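Local coordinates for protein carbon monoxide dehydrogenase (Thermococcus sp. AM4, PDB 6T7J) that probably catalyses the reversible oxidation of carbon monoxide to carbon dioxide, here crystallised with a nickel-free, broken iron-sulphur cluster at its active site, at residues A[13-18]-A[456-461]; A[33-38]-A[321-326]; A[462-467]-A[608-613]. All blocks are in the same frame, centred on the assembly; numbering follows the deposited sequence.

Interaction 1: A[13-18]-A[456-461]; sequences GVSATK and VKHNYS
Gly13 meets the extended side chain of Lys457, whose CE lies 3.2 Å from Gly13 O, so the aliphatic part of the lysine packs on the loop backbone. The side chain of Val14 points away and packs on Ile24 of helix 20-30, and its carbonyl makes the contact. His458 N donates to Val14 O at 3.1 Å in a nearly straight bond (173°), while a water links the same oxygen to Val456 O. Ser15 pairs with His458 in a single beta bridge. Its OG, anti to the backbone N (chi1 159°), comes to the imidazole edge near the ring plane and is hydrogen-bonded to His458 ND1 at 3.1 Å, either atom being a possible donor. Ser15 OG also accepts from Thr17 N at 3.0 Å, closing an ST turn, and from Thr17 OG1. An alanine in place of Ser15 would probably leave His458 ND1 and the Thr17 donors without this shared mate and let the turn relax. Ala16 N binds His458 O at 2.8 Å, completing the bridge, and its CB packs on Tyr460 CA at 3.6 Å. Thr17 CG2 then touches Asn459 ND2, 3.3 Å away; Asn459 OD1 is held by Asn452. Backbone bonds thus fasten the N-terminal loop to the turn that leads into helix 460-471, and one hydroxyl, gripped by three bonds, ties the loop to the imidazole.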
loop_
_atom_site.group_PDB
_atom_site.type_symbol
_atom_site.label_atom_id
_atom_site.label_comp_id
_atom_site.label_asym_id
_atom_site.label_seq_id
_atom_site.Cartn_x
_atom_site.Cartn_y
_atom_site.Cartn_z
ATOM N N GLY A 13 22.059 11.642 29.556
ATOM C CA GLY A 13 20.617 11.609 29.696
ATOM C C GLY A 13 19.912 11.091 28.460
ATOM O O GLY A 13 18.709 11.310 28.283
ATOM N N VAL A 14 20.652 10.391 27.599
ATOM C CA VAL A 14 20.084 9.941 26.333
ATOM C C VAL A 14 19.199 8.711 26.515
ATOM O O VAL A 14 18.244 8.517 25.753
ATOM C CB VAL A 14 21.205 9.674 25.311
ATOM C CG1 VAL A 14 21.992 8.429 25.688
ATOM C CG2 VAL A 14 20.630 9.532 23.912
ATOM N N SER A 15 19.474 7.874 27.515
ATOM C CA SER A 15 18.815 6.580 27.603
ATOM C C SER A 15 18.587 6.206 29.061
ATOM O O SER A 15 19.152 6.806 29.979
ATOM C CB SER A 15 19.635 5.496 26.898
ATOM O OG SER A 15 19.284 4.207 27.367
ATOM N N ALA A 16 17.750 5.188 29.255
ATOM C CA ALA A 16 17.416 4.676 30.575
ATOM C C ALA A 16 17.978 3.285 30.833
ATOM O O ALA A 16 17.769 2.740 31.922
ATOM C CB ALA A 16 15.897 4.659 30.767
ATOM N N THR A 17 18.671 2.694 29.867
ATOM C CA THR A 17 19.310 1.398 30.037
ATOM C C THR A 17 20.820 1.583 30.102
ATOM O O THR A 17 21.397 2.333 29.310
ATOM C CB THR A 17 18.941 0.441 28.899
ATOM O OG1 THR A 17 19.143 1.090 27.639
ATOM C CG2 THR A 17 17.485 0.021 29.014
ATOM N N LYS A 18 21.451 0.901 31.054
ATOM C CA LYS A 18 22.881 1.069 31.275
ATOM C C LYS A 18 23.675 0.517 30.096
ATOM O O LYS A 18 23.398 -0.580 29.603
ATOM C CB LYS A 18 23.297 0.375 32.572
ATOM C CG LYS A 18 22.571 0.867 33.813
ATOM C CD LYS A 18 22.934 2.310 34.130
ATOM C CE LYS A 18 22.024 2.889 35.203
ATOM N NZ LYS A 18 20.990 3.800 34.633
ATOM N N VAL A 456 12.143 10.601 21.982
ATOM C CA VAL A 456 11.922 10.489 23.416
ATOM C C VAL A 456 13.101 9.740 24.026
ATOM O O VAL A 456 13.844 9.029 23.340
ATOM C CB VAL A 456 10.588 9.786 23.747
ATOM C CG1 VAL A 456 9.418 10.568 23.170
ATOM C CG2 VAL A 456 10.593 8.357 23.219
ATOM N N LYS A 457 13.275 9.913 25.336
ATOM C CA LYS A 457 14.386 9.276 26.034
ATOM C C LYS A 457 14.307 7.761 25.887
ATOM O O LYS A 457 13.239 7.161 26.052
ATOM C CB LYS A 457 14.385 9.672 27.510
ATOM C CG LYS A 457 15.605 9.175 28.269
ATOM C CD LYS A 457 15.724 9.814 29.637
ATOM C CE LYS A 457 17.036 9.425 30.303
ATOM N NZ LYS A 457 17.272 10.176 31.567
ATOM N N HIS A 458 15.447 7.145 25.580
ATOM C CA HIS A 458 15.477 5.746 25.168
ATOM C C HIS A 458 15.068 4.827 26.316
ATOM O O HIS A 458 15.725 4.790 27.363
ATOM C CB HIS A 458 16.867 5.382 24.656
ATOM C CG HIS A 458 17.006 3.944 24.268
ATOM N ND1 HIS A 458 17.938 3.105 24.840
ATOM C CD2 HIS A 458 16.323 3.192 23.371
ATOM C CE1 HIS A 458 17.827 1.900 24.310
ATOM N NE2 HIS A 458 16.855 1.927 23.416
ATOM N N ASN A 459 13.974 4.092 26.108
ATOM C CA ASN A 459 13.433 3.114 27.048
ATOM C C ASN A 459 12.940 3.746 28.344
ATOM O O ASN A 459 12.452 3.034 29.226
ATOM C CB ASN A 459 14.467 2.028 27.362
ATOM C CG ASN A 459 14.664 1.059 26.213
ATOM O OD1 ASN A 459 13.793 0.907 25.355
ATOM N ND2 ASN A 459 15.812 0.396 26.192
ATOM N N TYR A 460 13.038 5.073 28.473
ATOM C CA TYR A 460 12.610 5.712 29.715
ATOM C C TYR A 460 11.105 5.595 29.915
ATOM O O TYR A 460 10.645 5.281 31.019
ATOM C CB TYR A 460 13.032 7.181 29.743
ATOM C CG TYR A 460 12.620 7.887 31.019
ATOM C CD1 TYR A 460 13.328 7.697 32.198
ATOM C CD2 TYR A 460 11.514 8.727 31.048
ATOM C CE1 TYR A 460 12.951 8.330 33.370
ATOM C CE2 TYR A 460 11.130 9.365 32.215
ATOM C CZ TYR A 460 11.853 9.162 33.371
ATOM O OH TYR A 460 11.477 9.793 34.533
ATOM N N SER A 461 10.320 5.847 28.866
ATOM C CA SER A 461 8.870 5.801 29.028
ATOM C C SER A 461 8.385 4.373 29.252
ATOM O O SER A 461 7.502 4.144 30.086
ATOM C CB SER A 461 8.181 6.439 27.823
ATOM O OG SER A 461 8.249 7.854 27.897
HETATM O O HOH W 1 16.992 8.911 23.116
#

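Interaction 2: A[33-38]-A[321-326]; sequences KTAWHR and SFLMQE. With MSK (Broken Fe4S4 cluster), chain F.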
loop_
_atom_site.group_PDB
_atom_site.type_symbol
_atom_site.label_atom_id
_atom_site.label_comp_id
_atom_site.label_asym_id
_atom_site.label_seq_id
_atom_site.Cartn_x
_atom_site.Cartn_y
_atom_site.Cartn_z
ATOM N N LYS A 33 28.367 7.609 13.159
ATOM C CA LYS A 33 27.065 8.209 13.418
ATOM C C LYS A 33 26.059 7.143 13.833
ATOM O O LYS A 33 25.984 6.074 13.220
ATOM C CB LYS A 33 26.558 8.949 12.180
ATOM C CG LYS A 33 27.466 10.066 11.692
ATOM C CD LYS A 33 26.732 10.981 10.720
ATOM C CE LYS A 33 27.697 11.865 9.949
ATOM N NZ LYS A 33 26.989 12.902 9.152
ATOM N N THR A 34 25.289 7.437 14.873
ATOM C CA THR A 34 24.169 6.608 15.290
ATOM C C THR A 34 22.862 7.289 14.894
ATOM O O THR A 34 22.851 8.363 14.285
ATOM C CB THR A 34 24.216 6.340 16.797
ATOM O OG1 THR A 34 23.702 7.475 17.507
ATOM C CG2 THR A 34 25.641 6.061 17.247
ATOM N N ALA A 35 21.745 6.648 15.248
ATOM C CA ALA A 35 20.439 7.219 14.934
ATOM C C ALA A 35 20.230 8.562 15.624
ATOM O O ALA A 35 19.541 9.435 15.086
ATOM C CB ALA A 35 19.330 6.240 15.324
ATOM N N TRP A 36 20.823 8.750 16.805
ATOM C CA TRP A 36 20.668 10.013 17.520
ATOM C C TRP A 36 21.365 11.157 16.788
ATOM O O TRP A 36 20.800 12.252 16.652
ATOM C CB TRP A 36 21.209 9.872 18.944
ATOM C CG TRP A 36 20.401 8.962 19.831
ATOM C CD1 TRP A 36 19.276 9.288 20.529
ATOM C CD2 TRP A 36 20.669 7.583 20.124
ATOM N NE1 TRP A 36 18.823 8.199 21.234
ATOM C CE2 TRP A 36 19.661 7.140 21.004
ATOM C CE3 TRP A 36 21.660 6.680 19.725
ATOM C CZ2 TRP A 36 19.615 5.835 21.492
ATOM C CZ3 TRP A 36 21.613 5.385 20.212
ATOM C CH2 TRP A 36 20.597 4.976 21.086
ATOM N N HIS A 37 22.591 10.924 16.308
ATOM C CA HIS A 37 23.311 11.962 15.574
ATOM C C HIS A 37 22.558 12.371 14.314
ATOM O O HIS A 37 22.459 13.563 13.997
ATOM C CB HIS A 37 24.717 11.476 15.218
ATOM C CG HIS A 37 25.523 11.033 16.399
ATOM N ND1 HIS A 37 25.606 9.714 16.793
ATOM C CD2 HIS A 37 26.285 11.734 17.273
ATOM C CE1 HIS A 37 26.382 9.623 17.858
ATOM N NE2 HIS A 37 26.804 10.834 18.170
ATOM N N ARG A 38 22.011 11.397 13.585
ATOM C CA ARG A 38 21.296 11.722 12.358
ATOM C C ARG A 38 19.955 12.385 12.651
ATOM O O ARG A 38 19.519 13.260 11.891
ATOM C CB ARG A 38 21.125 10.461 11.511
ATOM C CG ARG A 38 22.458 9.876 11.046
ATOM C CD ARG A 38 22.271 8.727 10.073
ATOM N NE ARG A 38 21.602 7.593 10.701
ATOM C CZ ARG A 38 22.234 6.593 11.307
ATOM N NH1 ARG A 38 23.559 6.580 11.366
ATOM N NH2 ARG A 38 21.540 5.606 11.856
ATOM N N SER A 321 17.290 -3.602 22.257
ATOM C CA SER A 321 16.099 -3.260 21.501
ATOM C C SER A 321 16.485 -2.509 20.223
ATOM O O SER A 321 17.653 -2.503 19.816
ATOM C CB SER A 321 15.148 -2.450 22.391
ATOM O OG SER A 321 15.737 -1.221 22.777
ATOM N N PHE A 322 15.501 -1.862 19.598
ATOM C CA PHE A 322 15.637 -1.204 18.304
ATOM C C PHE A 322 16.855 -0.290 18.243
ATOM O O PHE A 322 17.852 -0.616 17.587
ATOM C CB PHE A 322 14.358 -0.419 18.001
ATOM C CG PHE A 322 14.380 0.305 16.688
ATOM C CD1 PHE A 322 14.620 -0.375 15.507
ATOM C CD2 PHE A 322 14.146 1.669 16.635
ATOM C CE1 PHE A 322 14.640 0.293 14.298
ATOM C CE2 PHE A 322 14.160 2.341 15.431
ATOM C CZ PHE A 322 14.410 1.653 14.260
ATOM N N LEU A 323 16.800 0.832 18.961
ATOM C CA LEU A 323 17.829 1.863 18.885
ATOM C C LEU A 323 19.199 1.380 19.344
ATOM O O LEU A 323 20.177 2.132 19.283
ATOM C CB LEU A 323 17.410 3.078 19.712
ATOM C CG LEU A 323 16.396 3.980 19.011
ATOM C CD1 LEU A 323 15.953 5.105 19.928
ATOM C CD2 LEU A 323 16.986 4.525 17.722
ATOM N N MET A 324 19.292 0.132 19.799
ATOM C CA MET A 324 20.562 -0.414 20.250
ATOM C C MET A 324 21.273 -1.248 19.192
ATOM O O MET A 324 22.441 -1.601 19.399
ATOM C CB MET A 324 20.354 -1.256 21.516
ATOM C CG MET A 324 19.808 -0.454 22.690
ATOM S SD MET A 324 19.362 -1.465 24.114
ATOM C CE MET A 324 20.984 -1.875 24.754
ATOM N N GLN A 325 20.616 -1.553 18.064
ATOM C CA GLN A 325 21.241 -2.420 17.066
ATOM C C GLN A 325 22.596 -1.870 16.626
ATOM O O GLN A 325 23.616 -2.568 16.706
ATOM C CB GLN A 325 20.307 -2.623 15.866
ATOM C CG GLN A 325 19.770 -1.357 15.211
ATOM C CD GLN A 325 18.742 -1.656 14.138
ATOM O OE1 GLN A 325 19.084 -2.104 13.042
ATOM N NE2 GLN A 325 17.474 -1.415 14.448
ATOM N N GLU A 326 22.628 -0.605 16.192
ATOM C CA GLU A 326 23.891 0.056 15.882
ATOM C C GLU A 326 24.894 -0.121 17.012
ATOM O O GLU A 326 26.033 -0.550 16.789
ATOM C CB GLU A 326 23.656 1.545 15.630
ATOM C CG GLU A 326 23.355 1.916 14.198
ATOM C CD GLU A 326 22.890 3.349 14.084
ATOM O OE1 GLU A 326 22.153 3.799 14.988
ATOM O OE2 GLU A 326 23.268 4.026 13.104
HETATM S S1 MSK F . 11.075 -4.705 16.388
HETATM S S3 MSK F . 8.343 -2.799 15.406
HETATM S S4 MSK F . 11.119 -1.225 16.669
HETATM S S5 MSK F . 9.107 -3.355 18.496
HETATM FE FE1 MSK F . 9.237 -5.970 16.027
HETATM FE FE2 MSK F . 11.110 -2.988 17.958
HETATM FE FE3 MSK F . 8.996 -1.483 17.078
HETATM FE FE4 MSK F . 10.565 -2.782 15.293
#
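Where the loop before helix 35-42 faces the start of helix 325-330, Thr34 CA lies 6.6 Å from Glu326 CA, and Ala35 sits opposite Leu323. The first helix opens with a capping box: Thr34 OG1 accepts from Trp36 N, and His37 ND1 accepts from Thr34 N. The second segment follows strand 318-320, an outer strand of a parallel six-stranded sheet. Glu326 joins the two. Its OE1 takes Ala35 N, an amide of the first helical turn, at 2.9 Å through the syn lone pair, although the bond is bent to 130°. Its OE2 receives Arg38 NH2 at 2.7 Å in a salt bridge, with a weak second bond from NH1. Carboxylate and guanidinium meet tip to tip, their planes 56° apart; OE2 lies in the guanidinium plane, whereas NH2 stands above that of the carboxylate. This buried glutamate is therefore matched by both a full charge and a helix amide, which would be expected to stabilise its ionised form. Arg38 NH2 also donates to Val76 O of the second subunit, so the pair reaches the dimer interface. Beside the polar group, Leu323 packs on both Ala35 and Trp36. Its CD2 touches Ala35 CB at 3.8 Å, while its CB and CD1 pack against Trp36 CZ2. One residue earlier the same turn borders the active-site pocket: Phe322 CB comes within 3.6 Å of S4 of the broken iron-sulphur cluster.

Interaction 3: A[462-467]-A[608-613]; sequences HVTLAK and PDPVKA
Leu465 approaches Pro610 and Ala613 through two torsions: CG is anti to the backbone N (chi1 -177°), and a chi2 of 66° then directs CD1 at the first turn of helix 610-627. There Leu465 CD1 rests 3.6 Å from Pro610 O and 4.4 Å from Ala613 CB, a methyl group laid on the backbone and on the small side chain that follows one turn later. Thr464 splits its two branches between the helices. Its CG2, anti to the backbone N, meets Pro610 CB at 3.6 Å and touches Val611 CG2 at 4.0 Å. The hydroxyl stays with its own helix, where OG1 bonds to Tyr460 O. The methyl is therefore the part of Thr464 offered to the neighbour, and the contact across the segments is one of apolar packing. Backbones come close as well, Leu465 CA standing 5.2 Å from Pro610 CA. Pro610 opens the helix and has no N-H to be capped. Asp609 at the N-cap serves the next amides instead: its OD1 accepts from Lys612 N at 3.1 Å in an almost straight bond (168°), and weakly from Val611 N. His462 NE2, on helix 460-471, binds the carbonyl of Cys451, a residue of the cluster pocket. Helix 460-471 is the crossover between the parallel strands 444-448 and 474-478, and helix 610-627 follows strand 604-606, the outer strand at the other end of the same sheet from 516-518. The contact packs the N-terminal part of the last helix against the crossover helix, an arrangement consistent with a Rossmann-like alpha/beta domain of strand order 3-2-1-4-5-6.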
loop_
_atom_site.group_PDB
_atom_site.type_symbol
_atom_site.label_atom_id
_atom_site.label_comp_id
_atom_site.label_asym_id
_atom_site.label_seq_id
_atom_site.Cartn_x
_atom_site.Cartn_y
_atom_site.Cartn_z
ATOM N N HIS A 462 8.959 3.401 28.538
ATOM C CA HIS A 462 8.629 1.998 28.775
ATOM C C HIS A 462 8.719 1.656 30.260
ATOM O O HIS A 462 7.727 1.266 30.896
ATOM C CB HIS A 462 9.569 1.094 27.970
ATOM C CG HIS A 462 9.324 1.109 26.491
ATOM N ND1 HIS A 462 8.069 0.964 25.940
ATOM C CD2 HIS A 462 10.180 1.238 25.450
ATOM C CE1 HIS A 462 8.162 1.008 24.622
ATOM N NE2 HIS A 462 9.432 1.175 24.300
ATOM N N VAL A 463 9.911 1.833 30.835
ATOM C CA VAL A 463 10.152 1.390 32.203
ATOM C C VAL A 463 9.389 2.255 33.198
ATOM O O VAL A 463 8.853 1.747 34.188
ATOM C CB VAL A 463 11.661 1.367 32.506
ATOM C CG1 VAL A 463 12.289 2.727 32.260
ATOM C CG2 VAL A 463 11.888 0.947 33.931
ATOM N N THR A 464 9.322 3.569 32.960
ATOM C CA THR A 464 8.638 4.441 33.911
ATOM C C THR A 464 7.144 4.141 33.954
ATOM O O THR A 464 6.550 4.078 35.038
ATOM C CB THR A 464 8.893 5.909 33.567
ATOM O OG1 THR A 464 10.267 6.229 33.825
ATOM C CG2 THR A 464 8.016 6.819 34.411
ATOM N N LEU A 465 6.519 3.934 32.791
ATOM C CA LEU A 465 5.110 3.565 32.768
ATOM C C LEU A 465 4.883 2.219 33.442
ATOM O O LEU A 465 3.947 2.068 34.239
ATOM C CB LEU A 465 4.601 3.536 31.326
ATOM C CG LEU A 465 3.109 3.241 31.170
ATOM C CD1 LEU A 465 2.289 4.364 31.766
ATOM C CD2 LEU A 465 2.752 3.039 29.714
ATOM N N ALA A 466 5.732 1.229 33.142
ATOM C CA ALA A 466 5.583 -0.076 33.779
ATOM C C ALA A 466 5.688 0.034 35.298
ATOM O O ALA A 466 4.884 -0.561 36.030
ATOM C CB ALA A 466 6.630 -1.046 33.232
ATOM N N LYS A 467 6.669 0.800 35.785
ATOM C CA LYS A 467 6.859 0.981 37.221
ATOM C C LYS A 467 5.648 1.652 37.855
ATOM O O LYS A 467 5.125 1.186 38.877
ATOM C CB LYS A 467 8.108 1.824 37.479
ATOM C CG LYS A 467 9.433 1.089 37.426
ATOM C CD LYS A 467 10.533 1.997 37.963
ATOM C CE LYS A 467 11.887 1.682 37.358
ATOM N NZ LYS A 467 12.528 0.507 38.008
ATOM N N PRO A 608 2.969 12.202 25.751
ATOM C CA PRO A 608 4.390 11.819 25.758
ATOM C C PRO A 608 4.999 11.683 27.149
ATOM O O PRO A 608 6.136 11.202 27.252
ATOM C CB PRO A 608 5.064 12.953 24.971
ATOM C CG PRO A 608 3.958 13.586 24.180
ATOM C CD PRO A 608 2.740 13.469 25.038
ATOM N N ASP A 609 4.298 12.084 28.211
ATOM C CA ASP A 609 4.830 11.966 29.564
ATOM C C ASP A 609 4.443 10.617 30.154
ATOM O O ASP A 609 3.247 10.300 30.208
ATOM C CB ASP A 609 4.312 13.089 30.449
ATOM C CG ASP A 609 5.066 13.195 31.766
ATOM O OD1 ASP A 609 4.980 12.259 32.589
ATOM O OD2 ASP A 609 5.742 14.221 31.983
ATOM N N PRO A 610 5.400 9.806 30.615
ATOM C CA PRO A 610 5.031 8.479 31.139
ATOM C C PRO A 610 4.229 8.536 32.428
ATOM O O PRO A 610 3.334 7.707 32.625
ATOM C CB PRO A 610 6.389 7.788 31.348
ATOM C CG PRO A 610 7.401 8.654 30.682
ATOM C CD PRO A 610 6.852 10.034 30.634
ATOM N N VAL A 611 4.522 9.491 33.315
ATOM C CA VAL A 611 3.811 9.564 34.590
ATOM C C VAL A 611 2.386 10.067 34.385
ATOM O O VAL A 611 1.430 9.537 34.972
ATOM C CB VAL A 611 4.593 10.447 35.581
ATOM C CG1 VAL A 611 4.017 10.315 36.985
ATOM C CG2 VAL A 611 6.069 10.078 35.565
ATOM N N LYS A 612 2.223 11.101 33.554
ATOM C CA LYS A 612 0.889 11.565 33.182
ATOM C C LYS A 612 0.079 10.440 32.549
ATOM O O LYS A 612 -1.094 10.230 32.889
ATOM C CB LYS A 612 1.000 12.746 32.217
ATOM C CG LYS A 612 1.078 14.113 32.871
ATOM C CD LYS A 612 0.426 15.165 31.981
ATOM C CE LYS A 612 1.019 16.545 32.216
ATOM N NZ LYS A 612 1.481 17.175 30.946
ATOM N N ALA A 613 0.693 9.715 31.609
ATOM C CA ALA A 613 0.004 8.615 30.945
ATOM C C ALA A 613 -0.360 7.516 31.932
ATOM O O ALA A 613 -1.424 6.899 31.819
ATOM C CB ALA A 613 0.872 8.059 29.818
#

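Interactions 1 and 3 share helix 460-471, their centres about 12 Å apart, and Ser461 and Tyr460 of the first pack on Pro610 of the third. Interaction 2, also about 12 Å from interaction 1 between centres, touches it where His458 meets Ser321 and Met324 and where Val14 meets Trp36. Along the chain, interaction 2 falls between the two segments of interaction 1, and interaction 3 follows both. The N-terminal loop is thus joined to the second sheet's domain (456-461) and helix 35-42 to the first (321-326). Segment 321-326 borders the cluster through Phe322, and the side chain of Asn459 stands about 9 Å from it, while 608-613 brings the first turn of helix 610-627 against helix 460-471.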